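Local coordinates for protein catechol 2,3-dioxygenase (Pseudomonas sp. KL28, PDB 3HPY) that probably cleaves the ring of catechol with dioxygen next to its two hydroxyls, using a non-haem iron, and acts as a homotetramer in the breakdown of aromatic hydrocarbons, at residues K46-R51 and P138-R143; N28-V33 and F266-G271; F219-W224 and L228-I233; L32-R37 and G41-K46. All blocks are in the same frame, centred on the assembly; numbering follows the deposited sequence.

The four contacts show how the structure of an extradiol dioxygenase runs from its metal-bearing strand out to a hairpin and a loop. Interaction 2 contributes Glu267, one of the three protein ligands of the iron, which also carries 4-methylcatechol. Interaction 3 is its close neighbour, with centres about 7 Å apart: Phe219 N lies 2.7 Å from Glu267 O, where strands 213-220 and 265-270 run side by side. Interaction 4 continues the chain that leaves interaction 2, and the side chain of Leu32 is about 12 Å from that of Glu267. Interaction 1 prolongs the same hairpin at Lys46, and Trp48 CA packs 3.9 Å from Val33 CG2. Interactions 1 and 3 both touch the third subunit.

Interaction 1 (K46-R51 and P138-R143); sequences KCWDER and PWNAQR
Trp48, at the second position of a type I beta turn running from Cys47 to Glu50, lays its indole against residues 138-143, in the connection between strand 117-121 and strand 151-159 of this extradiol dioxygenase. The turn exemplifies how one large side chain can carry a loop-to-loop contact. With chi1 at 72°, CG sits in the crowded position between the backbone N and the carbonyl carbon, and the ring swings out over Gln142 and Arg143. Arg143 CA lies over one face, 4.1 Å from the centroid of the five-membered ring, a CH-pi contact. The Arg143 chain then runs alongside the indole in the same direction, CG coming to 3.9 Å from Trp48 CZ2. Asp49 CB covers the opposite face over its centre, which leaves the ring sandwiched. Lower on the chain, Trp48 CB meets Gln142 CB at 3.6 Å, and the far corner, CH2, reaches Trp139 CB at 3.8 Å.

Bending at chi3 turns the Arg143 guanidinium away from Trp48 and over a face of the Trp139 ring, the guanidinium plane standing almost perpendicular to the Trp48 indole. Trp139 NE1 in turn donates to Asp232 of the third subunit, and Asp49 makes a salt bridge to Arg252 of the second, placing this contact at a junction of the tetramer. Behind Trp48, Glu50 N closes the turn on Cys47 O at 3.1 Å, and Lys46 NZ reaches the same Cys47 O at 2.9 Å from the opposite face of its carbonyl plane.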
# COMPACT_ATOMS: atom_id res chain seq x y z
N LYS C 46 19.78 8.40 15.63
CA LYS C 46 19.98 7.89 14.27
C LYS C 46 18.73 7.09 13.87
O LYS C 46 17.95 6.67 14.73
CB LYS C 46 21.21 6.99 14.19
CG LYS C 46 21.02 5.61 14.83
CD LYS C 46 22.26 4.77 14.64
CE LYS C 46 22.30 4.16 13.24
NZ LYS C 46 21.33 3.01 13.15
N CYS C 47 18.53 6.90 12.57
CA CYS C 47 17.39 6.11 12.11
C CYS C 47 17.80 4.66 12.32
O CYS C 47 18.98 4.33 12.14
CB CYS C 47 17.11 6.40 10.64
SG CYS C 47 16.53 8.10 10.34
N TRP C 48 16.86 3.80 12.71
CA TRP C 48 17.20 2.41 12.96
C TRP C 48 17.91 1.73 11.81
O TRP C 48 18.76 0.86 12.04
CB TRP C 48 15.95 1.60 13.33
CG TRP C 48 15.01 1.35 12.18
CD1 TRP C 48 13.96 2.13 11.79
CD2 TRP C 48 15.05 0.24 11.26
NE1 TRP C 48 13.35 1.59 10.68
CE2 TRP C 48 14.00 0.43 10.33
CE3 TRP C 48 15.88 -0.88 11.12
CZ2 TRP C 48 13.75 -0.47 9.28
CZ3 TRP C 48 15.63 -1.78 10.07
CH2 TRP C 48 14.58 -1.56 9.16
N ASP C 49 17.60 2.12 10.57
CA ASP C 49 18.21 1.47 9.41
C ASP C 49 19.56 2.02 8.93
O ASP C 49 20.21 1.39 8.11
CB ASP C 49 17.22 1.46 8.23
CG ASP C 49 17.26 0.15 7.44
OD1 ASP C 49 18.02 -0.76 7.81
OD2 ASP C 49 16.51 0.02 6.44
N GLU C 50 19.98 3.17 9.43
CA GLU C 50 21.28 3.72 9.01
C GLU C 50 22.34 2.91 9.73
O GLU C 50 22.01 2.14 10.62
CB GLU C 50 21.42 5.19 9.42
CG GLU C 50 20.32 6.08 8.89
CD GLU C 50 20.40 7.49 9.43
OE1 GLU C 50 20.56 7.66 10.66
OE2 GLU C 50 20.27 8.44 8.62
N ARG C 51 23.60 3.09 9.35
CA ARG C 51 24.66 2.34 9.99
C ARG C 51 25.58 3.19 10.87
O ARG C 51 26.20 2.68 11.80
CB ARG C 51 25.49 1.59 8.94
CG ARG C 51 24.63 0.72 8.03
CD ARG C 51 25.43 -0.32 7.28
NE ARG C 51 24.57 -1.04 6.36
CZ ARG C 51 24.98 -2.02 5.55
NH1 ARG C 51 26.25 -2.39 5.56
NH2 ARG C 51 24.12 -2.61 4.75
N PRO C 138 14.69 -8.63 6.97
CA PRO C 138 14.30 -7.40 6.27
C PRO C 138 14.13 -6.21 7.23
O PRO C 138 14.30 -5.05 6.85
CB PRO C 138 12.99 -7.80 5.59
CG PRO C 138 12.42 -8.79 6.54
CD PRO C 138 13.63 -9.64 6.87
N TRP C 139 13.80 -6.52 8.48
CA TRP C 139 13.60 -5.50 9.51
C TRP C 139 13.46 -6.17 10.89
O TRP C 139 13.59 -7.39 11.02
CB TRP C 139 12.35 -4.67 9.23
CG TRP C 139 11.12 -5.51 8.94
CD1 TRP C 139 10.73 -5.99 7.72
CD2 TRP C 139 10.16 -6.01 9.89
NE1 TRP C 139 9.60 -6.76 7.86
CE2 TRP C 139 9.23 -6.78 9.18
CE3 TRP C 139 10.01 -5.87 11.28
CZ2 TRP C 139 8.15 -7.42 9.80
CZ3 TRP C 139 8.93 -6.51 11.90
CH2 TRP C 139 8.02 -7.28 11.16
N ASN C 140 13.18 -5.36 11.91
CA ASN C 140 13.01 -5.88 13.26
C ASN C 140 12.07 -4.96 14.03
O ASN C 140 11.49 -4.04 13.46
CB ASN C 140 14.38 -5.93 13.96
CG ASN C 140 14.93 -4.55 14.25
OD1 ASN C 140 14.67 -3.61 13.52
ND2 ASN C 140 15.69 -4.44 15.33
N ALA C 141 11.92 -5.21 15.33
CA ALA C 141 11.03 -4.42 16.18
C ALA C 141 11.30 -2.93 16.09
O ALA C 141 10.40 -2.12 16.28
CB ALA C 141 11.15 -4.88 17.62
N GLN C 142 12.54 -2.56 15.79
CA GLN C 142 12.90 -1.15 15.68
C GLN C 142 11.98 -0.43 14.69
O GLN C 142 11.61 0.72 14.91
CB GLN C 142 14.36 -0.99 15.24
CG GLN C 142 15.39 -1.51 16.27
CD GLN C 142 16.83 -1.43 15.76
OE1 GLN C 142 17.21 -2.13 14.83
NE2 GLN C 142 17.62 -0.55 16.37
N ARG C 143 11.62 -1.13 13.61
CA ARG C 143 10.76 -0.58 12.56
C ARG C 143 9.37 -0.21 13.04
O ARG C 143 8.65 0.56 12.40
CB ARG C 143 10.64 -1.58 11.40
CG ARG C 143 9.99 -1.00 10.16
CD ARG C 143 9.75 -2.05 9.06
NE ARG C 143 8.68 -2.99 9.39
CZ ARG C 143 8.04 -3.72 8.49
NH1 ARG C 143 8.36 -3.64 7.20
NH2 ARG C 143 7.06 -4.54 8.87

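Interaction 2 (N28-V33 and F266-G271); sequences NVLGLV and FETFMG. With FE (Fe (III) ion), chain I; MCT (4-methylcatechol), chain J.
Leu30, whose CG lies anti to the backbone N (chi1 -175°), and Phe266, whose CG is turned between its backbone N and carbonyl carbon (chi1 68°), run antiparallel alongside one another. The methyl CD1 of Leu30 comes to 4.0 Å from Phe266 CE1, meeting the ring obliquely, and the same methyl lies 4.2 Å from Thr268 CG2. A single leucine branch thus packs against two residues on one side of the strand.

The residue between them faces the other way. Glu267, with an extended chain, binds the iron through OE1 at 2.1 Å and, with His154 and His216, forms the triad of two histidines and one carboxylate familiar from extradiol dioxygenases. Both oxygens of 4-methylcatechol chelate the same metal, O3 at 1.9 Å and O4 at 2.1 Å. Ser218 OG bonds to Glu267 OE1 and Thr255 OG1 to OE2, second-shell contacts that help fix the carboxylate.

The contact joins the C-terminal end of helix 19-29, where the chain turns at Gly31 with positive phi, to strand 265-270. Phe219 of strand 213-220 also touches Leu30, while Met234 of helix 224-236 packs on both Phe266 and Thr268.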
# COMPACT_ATOMS: atom_id res chain seq x y z
N ASN C 28 10.51 8.16 21.23
CA ASN C 28 9.28 7.39 21.37
C ASN C 28 8.20 7.73 20.34
O ASN C 28 7.30 6.92 20.09
CB ASN C 28 8.73 7.58 22.78
CG ASN C 28 9.70 7.09 23.83
OD1 ASN C 28 9.71 7.59 24.96
ND2 ASN C 28 10.53 6.11 23.47
N VAL C 29 8.27 8.92 19.76
CA VAL C 29 7.31 9.32 18.76
C VAL C 29 7.87 9.17 17.35
O VAL C 29 7.34 8.40 16.55
CB VAL C 29 6.87 10.78 18.94
CG1 VAL C 29 5.86 11.15 17.85
CG2 VAL C 29 6.27 10.98 20.32
N LEU C 30 8.94 9.91 17.03
CA LEU C 30 9.53 9.80 15.70
C LEU C 30 10.22 8.46 15.53
O LEU C 30 10.45 8.01 14.41
CB LEU C 30 10.53 10.93 15.44
CG LEU C 30 11.11 10.96 14.02
CD1 LEU C 30 9.97 11.03 13.01
CD2 LEU C 30 12.03 12.16 13.86
N GLY C 31 10.55 7.81 16.64
CA GLY C 31 11.19 6.51 16.55
C GLY C 31 12.67 6.48 16.21
O GLY C 31 13.14 5.51 15.60
N LEU C 32 13.41 7.52 16.58
CA LEU C 32 14.85 7.53 16.34
C LEU C 32 15.50 6.75 17.47
O LEU C 32 14.96 6.66 18.58
CB LEU C 32 15.41 8.96 16.36
CG LEU C 32 15.41 9.76 15.05
CD1 LEU C 32 14.13 9.54 14.30
CD2 LEU C 32 15.62 11.22 15.35
N VAL C 33 16.67 6.19 17.18
CA VAL C 33 17.45 5.41 18.14
C VAL C 33 18.48 6.32 18.81
O VAL C 33 19.35 6.87 18.14
CB VAL C 33 18.17 4.24 17.41
CG1 VAL C 33 19.01 3.43 18.38
CG2 VAL C 33 17.13 3.34 16.73
N PHE C 266 9.43 19.06 11.05
CA PHE C 266 10.14 17.93 10.48
C PHE C 266 9.22 17.33 9.42
O PHE C 266 8.05 17.72 9.31
CB PHE C 266 10.48 16.89 11.56
CG PHE C 266 9.28 16.19 12.14
CD1 PHE C 266 8.85 14.97 11.60
CD2 PHE C 266 8.60 16.72 13.23
CE1 PHE C 266 7.76 14.31 12.14
CE2 PHE C 266 7.51 16.06 13.77
CZ PHE C 266 7.09 14.85 13.23
N GLU C 267 9.75 16.41 8.63
CA GLU C 267 8.95 15.78 7.58
C GLU C 267 9.22 14.28 7.51
O GLU C 267 10.35 13.83 7.75
CB GLU C 267 9.27 16.42 6.23
CG GLU C 267 8.69 15.73 5.01
CD GLU C 267 9.30 16.25 3.71
OE1 GLU C 267 10.54 16.33 3.64
OE2 GLU C 267 8.56 16.57 2.77
N THR C 268 8.16 13.52 7.20
CA THR C 268 8.26 12.08 7.01
C THR C 268 7.73 11.87 5.60
O THR C 268 6.54 12.09 5.35
CB THR C 268 7.35 11.26 7.95
OG1 THR C 268 6.00 11.75 7.85
CG2 THR C 268 7.82 11.33 9.38
N PHE C 269 8.59 11.48 4.67
CA PHE C 269 8.10 11.26 3.31
C PHE C 269 8.73 10.03 2.66
O PHE C 269 9.60 9.39 3.24
CB PHE C 269 8.37 12.49 2.43
CG PHE C 269 9.67 12.44 1.70
CD1 PHE C 269 10.87 12.51 2.38
CD2 PHE C 269 9.69 12.27 0.31
CE1 PHE C 269 12.08 12.41 1.70
CE2 PHE C 269 10.90 12.17 -0.37
CZ PHE C 269 12.09 12.24 0.32
N MET C 270 8.24 9.71 1.46
CA MET C 270 8.75 8.59 0.68
C MET C 270 8.38 8.78 -0.80
O MET C 270 7.47 9.55 -1.13
CB MET C 270 8.24 7.25 1.23
CG MET C 270 6.78 6.93 1.05
SD MET C 270 6.40 6.45 -0.65
CE MET C 270 7.46 5.02 -0.85
N GLY C 271 9.10 8.11 -1.69
CA GLY C 271 8.82 8.23 -3.11
C GLY C 271 9.68 9.23 -3.87
O GLY C 271 10.66 9.76 -3.34
FE FE I . 11.32 17.95 2.46
C1 MCT J . 8.98 20.26 -1.36
C2 MCT J . 9.39 20.41 -0.02
C3 MCT J . 10.04 19.34 0.62
O3 MCT J . 10.43 19.47 1.89
C4 MCT J . 10.31 18.12 -0.07
O4 MCT J . 10.94 17.10 0.57
C5 MCT J . 9.90 17.98 -1.43
C6 MCT J . 9.24 19.06 -2.06
C MCT J . 8.28 21.39 -2.05

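Interaction 3 (F219-W224 and L228-I233); sequences FLLESW and LRAGDI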
# COMPACT_ATOMS: atom_id res chain seq x y z
N PHE C 219 12.77 13.00 6.96
CA PHE C 219 13.03 11.59 7.21
C PHE C 219 12.33 10.70 6.19
O PHE C 219 11.16 10.92 5.85
CB PHE C 219 12.61 11.22 8.64
CG PHE C 219 13.36 11.98 9.70
CD1 PHE C 219 12.99 13.28 10.04
CD2 PHE C 219 14.46 11.41 10.33
CE1 PHE C 219 13.70 14.00 10.99
CE2 PHE C 219 15.19 12.12 11.28
CZ PHE C 219 14.81 13.42 11.62
N LEU C 220 13.05 9.70 5.69
CA LEU C 220 12.50 8.80 4.69
C LEU C 220 11.64 7.69 5.27
O LEU C 220 11.98 7.13 6.31
CB LEU C 220 13.65 8.19 3.87
CG LEU C 220 13.28 7.30 2.67
CD1 LEU C 220 12.49 8.10 1.66
CD2 LEU C 220 14.55 6.74 2.04
N LEU C 221 10.53 7.40 4.60
CA LEU C 221 9.62 6.33 5.01
C LEU C 221 9.62 5.27 3.90
O LEU C 221 10.01 5.55 2.77
CB LEU C 221 8.20 6.86 5.22
CG LEU C 221 7.69 6.87 6.67
CD1 LEU C 221 8.71 7.56 7.56
CD2 LEU C 221 6.34 7.58 6.76
N GLU C 222 9.18 4.07 4.24
CA GLU C 222 9.16 2.95 3.29
C GLU C 222 8.05 2.93 2.26
O GLU C 222 8.27 2.59 1.11
CB GLU C 222 9.12 1.62 4.07
CG GLU C 222 10.43 1.23 4.71
CD GLU C 222 11.33 0.46 3.74
OE1 GLU C 222 11.28 -0.78 3.75
OE2 GLU C 222 12.07 1.11 2.97
N SER C 223 6.84 3.29 2.67
CA SER C 223 5.71 3.24 1.75
C SER C 223 4.62 4.24 2.08
O SER C 223 4.64 4.86 3.14
CB SER C 223 5.11 1.85 1.76
OG SER C 223 4.42 1.65 2.99
N TRP C 224 3.65 4.36 1.18
CA TRP C 224 2.51 5.25 1.37
C TRP C 224 1.76 4.86 2.63
O TRP C 224 1.31 5.71 3.38
CB TRP C 224 1.58 5.16 0.16
CG TRP C 224 0.35 6.04 0.20
CD1 TRP C 224 -0.92 5.66 -0.14
CD2 TRP C 224 0.28 7.45 0.49
NE1 TRP C 224 -1.77 6.74 -0.08
CE2 TRP C 224 -1.06 7.85 0.29
CE3 TRP C 224 1.22 8.41 0.89
CZ2 TRP C 224 -1.49 9.18 0.49
CZ3 TRP C 224 0.80 9.73 1.08
CH2 TRP C 224 -0.55 10.10 0.88
N LEU C 228 0.66 7.06 6.30
CA LEU C 228 -0.61 7.10 7.01
C LEU C 228 -0.35 6.81 8.48
O LEU C 228 -0.78 7.55 9.36
CB LEU C 228 -1.55 6.05 6.44
CG LEU C 228 -2.82 5.80 7.27
CD1 LEU C 228 -3.57 7.11 7.43
CD2 LEU C 228 -3.68 4.74 6.57
N ARG C 229 0.36 5.72 8.74
CA ARG C 229 0.69 5.32 10.10
C ARG C 229 1.42 6.44 10.85
O ARG C 229 1.20 6.61 12.05
CB ARG C 229 1.52 4.05 10.01
CG ARG C 229 2.35 3.69 11.21
CD ARG C 229 2.86 2.29 11.00
NE ARG C 229 3.40 1.73 12.22
CZ ARG C 229 4.45 2.22 12.87
NH1 ARG C 229 5.10 3.30 12.42
NH2 ARG C 229 4.87 1.62 13.98
N ALA C 230 2.28 7.18 10.15
CA ALA C 230 3.01 8.29 10.76
C ALA C 230 1.95 9.28 11.22
O ALA C 230 2.00 9.79 12.33
CB ALA C 230 3.94 8.96 9.74
N GLY C 231 0.98 9.53 10.34
CA GLY C 231 -0.10 10.45 10.66
C GLY C 231 -0.87 10.00 11.89
O GLY C 231 -1.13 10.81 12.78
N ASP C 232 -1.22 8.71 11.95
CA ASP C 232 -1.96 8.19 13.10
C ASP C 232 -1.13 8.38 14.36
O ASP C 232 -1.65 8.82 15.39
CB ASP C 232 -2.26 6.70 12.97
CG ASP C 232 -3.10 6.38 11.76
OD1 ASP C 232 -3.97 7.20 11.40
OD2 ASP C 232 -2.89 5.30 11.17
N ILE C 233 0.15 8.03 14.29
CA ILE C 233 1.02 8.17 15.44
C ILE C 233 1.10 9.63 15.87
O ILE C 233 1.09 9.93 17.07
CB ILE C 233 2.42 7.60 15.14
CG1 ILE C 233 2.29 6.10 14.81
CG2 ILE C 233 3.34 7.77 16.35
CD1 ILE C 233 3.56 5.45 14.29
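Leu221 and Ala230 make the apolar half of a strand-to-helix packing contact in the C-terminal module, where strand 213-220 runs through a short loop into helix 224-236; Trp224 and Leu228 supply the polar half. The principle is simple: the chain folds back so that the residue just beyond the strand lies against a face of the helix it leads into. The CB atoms of Leu221 and Ala230 each point toward the other's segment, and the methyl CD2 of Leu221 touches Ala230 CB at 4.1 Å. Chi1 of Leu221 (-111°) lies close to an eclipsed value, an unfavourable torsion. Val227 on the helix and Thr268 on strand 265-270 also touch this leucine.

At the helix start, Leu228 N donates to Trp224 O at 3.3 Å with an N-H...O angle of 154°, a somewhat long first-turn bond. Ser223 is the N-cap, its OG bonded to Gln226 N. The Trp224 ring stacks on Trp224 of the fourth subunit, and its NE1 bonds to Trp224 O of that same subunit.

The chemistry is therefore divided: Leu221 and Ala230 meet by apolar packing, without direction, whereas directional bonds set the helix start. Farther along, Arg229 bonds Gly146 O through NH1 but forms a salt bridge through NE to Glu144 of the third subunit, as Asp232 does to Arg247 of the fourth.

Interaction 4 (L32-R37 and G41-K46); sequences LVETGR and GRVYFK
The Tyr44 N to Gly36 O bond, 2.7 Å and nearly straight (178°), joins the two strands, and the Tyr44 ring brings its edge up in plane to the same oxygen, CD1 lying 3.2 Å from Gly36 O. These residues belong to the beta hairpin 33-37/43-46, whose first strand is the outermost of its sheet within the chain. At the other end, Val33 N donates to Lys46 O at 2.8 Å, and Lys46 N returns a bond to Val33 O. Between the non-hydrogen-bonded pairs Glu34-Phe45 and Arg37-Val43, two residues, Thr35 and Gly36, face the single Tyr44, a beta bulge in which Thr35 N also donates to Tyr44 O.

The face bearing Glu34, Arg37, Val43 and Phe45 looks onto helix 19-29, where Ile23 and Leu19 pack. The Glu34 side chain, its CG anti to the backbone N (chi1 -176°), crosses Val43 at about a right angle, CG meeting Val43 CG2 at 3.5 Å. Arg37 runs alongside Val43 in the same direction, its CG 3.7 Å from Val43 CG2. Before Val33, Leu32 crosses Phe45 at roughly a right angle, its CD2 touching Phe45 CB at 3.7 Å.

On the other face, Tyr44 OH is hydrogen-bonded to Leu102 N and Asp38 OD2. Backbone bonds thus fix the register, while the Glu34 chain packs on Val43 CG2 right down to its carboxylate, whose OE1 has a weak, long ion pair with Arg27.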
# COMPACT_ATOMS: atom_id res chain seq x y z
N LEU C 32 13.41 7.52 16.58
CA LEU C 32 14.85 7.53 16.34
C LEU C 32 15.50 6.75 17.47
O LEU C 32 14.96 6.66 18.58
CB LEU C 32 15.41 8.96 16.36
CG LEU C 32 15.41 9.76 15.05
CD1 LEU C 32 14.13 9.54 14.30
CD2 LEU C 32 15.62 11.22 15.35
N VAL C 33 16.67 6.19 17.18
CA VAL C 33 17.45 5.41 18.14
C VAL C 33 18.48 6.32 18.81
O VAL C 33 19.35 6.87 18.14
CB VAL C 33 18.17 4.24 17.41
CG1 VAL C 33 19.01 3.43 18.38
CG2 VAL C 33 17.13 3.34 16.73
N GLU C 34 18.38 6.49 20.13
CA GLU C 34 19.32 7.34 20.88
C GLU C 34 20.66 6.66 20.84
O GLU C 34 20.74 5.45 21.01
CB GLU C 34 18.87 7.50 22.33
CG GLU C 34 19.77 8.45 23.12
CD GLU C 34 19.24 8.73 24.51
OE1 GLU C 34 18.03 8.99 24.65
OE2 GLU C 34 20.06 8.71 25.46
N THR C 35 21.74 7.40 20.68
CA THR C 35 22.98 6.67 20.57
C THR C 35 24.14 7.13 21.45
O THR C 35 25.21 6.51 21.46
CB THR C 35 23.35 6.63 19.09
OG1 THR C 35 24.63 6.03 18.92
CG2 THR C 35 23.32 8.03 18.52
N GLY C 36 23.89 8.20 22.19
CA GLY C 36 24.90 8.73 23.08
C GLY C 36 24.55 10.14 23.53
O GLY C 36 23.79 10.85 22.88
N ARG C 37 25.12 10.53 24.66
CA ARG C 37 24.90 11.86 25.21
C ARG C 37 26.25 12.32 25.75
O ARG C 37 26.78 11.73 26.69
CB ARG C 37 23.87 11.79 26.35
CG ARG C 37 22.61 11.03 25.96
CD ARG C 37 21.68 10.81 27.14
NE ARG C 37 20.97 12.02 27.53
CZ ARG C 37 20.03 12.08 28.47
NH1 ARG C 37 19.68 10.98 29.12
NH2 ARG C 37 19.44 13.23 28.75
N GLY C 41 25.75 18.10 27.02
CA GLY C 41 24.31 17.97 27.19
C GLY C 41 23.59 17.69 25.88
O GLY C 41 22.38 17.86 25.79
N ARG C 42 24.34 17.26 24.87
CA ARG C 42 23.73 16.96 23.59
C ARG C 42 23.45 15.46 23.51
O ARG C 42 24.26 14.65 23.95
CB ARG C 42 24.66 17.35 22.45
CG ARG C 42 25.23 18.74 22.60
CD ARG C 42 26.65 18.74 22.09
NE ARG C 42 26.77 19.27 20.74
CZ ARG C 42 27.87 19.19 20.00
NH1 ARG C 42 28.95 18.58 20.49
NH2 ARG C 42 27.92 19.74 18.80
N VAL C 43 22.29 15.10 22.97
CA VAL C 43 21.93 13.69 22.84
C VAL C 43 21.84 13.34 21.36
O VAL C 43 21.19 14.05 20.58
CB VAL C 43 20.60 13.38 23.57
CG1 VAL C 43 19.53 14.31 23.10
CG2 VAL C 43 20.20 11.94 23.33
N TYR C 44 22.51 12.26 20.98
CA TYR C 44 22.56 11.82 19.58
C TYR C 44 21.55 10.73 19.23
O TYR C 44 21.29 9.82 20.02
CB TYR C 44 23.97 11.32 19.24
CG TYR C 44 25.11 12.29 19.53
CD1 TYR C 44 25.42 12.65 20.85
CD2 TYR C 44 25.90 12.81 18.51
CE1 TYR C 44 26.49 13.50 21.13
CE2 TYR C 44 26.97 13.67 18.78
CZ TYR C 44 27.26 14.01 20.09
OH TYR C 44 28.31 14.85 20.37
N PHE C 45 21.00 10.84 18.02
CA PHE C 45 20.02 9.90 17.50
C PHE C 45 20.39 9.48 16.09
O PHE C 45 21.20 10.15 15.43
CB PHE C 45 18.63 10.53 17.43
CG PHE C 45 18.04 10.91 18.76
CD1 PHE C 45 18.19 12.20 19.26
CD2 PHE C 45 17.27 9.99 19.47
CE1 PHE C 45 17.57 12.57 20.45
CE2 PHE C 45 16.65 10.36 20.65
CZ PHE C 45 16.79 11.65 21.14
N LYS C 46 19.78 8.40 15.63
CA LYS C 46 19.98 7.89 14.27
C LYS C 46 18.73 7.09 13.87
O LYS C 46 17.95 6.67 14.73
CB LYS C 46 21.21 6.99 14.19
CG LYS C 46 21.02 5.61 14.83
CD LYS C 46 22.26 4.77 14.64
CE LYS C 46 22.30 4.16 13.24
NZ LYS C 46 21.33 3.01 13.15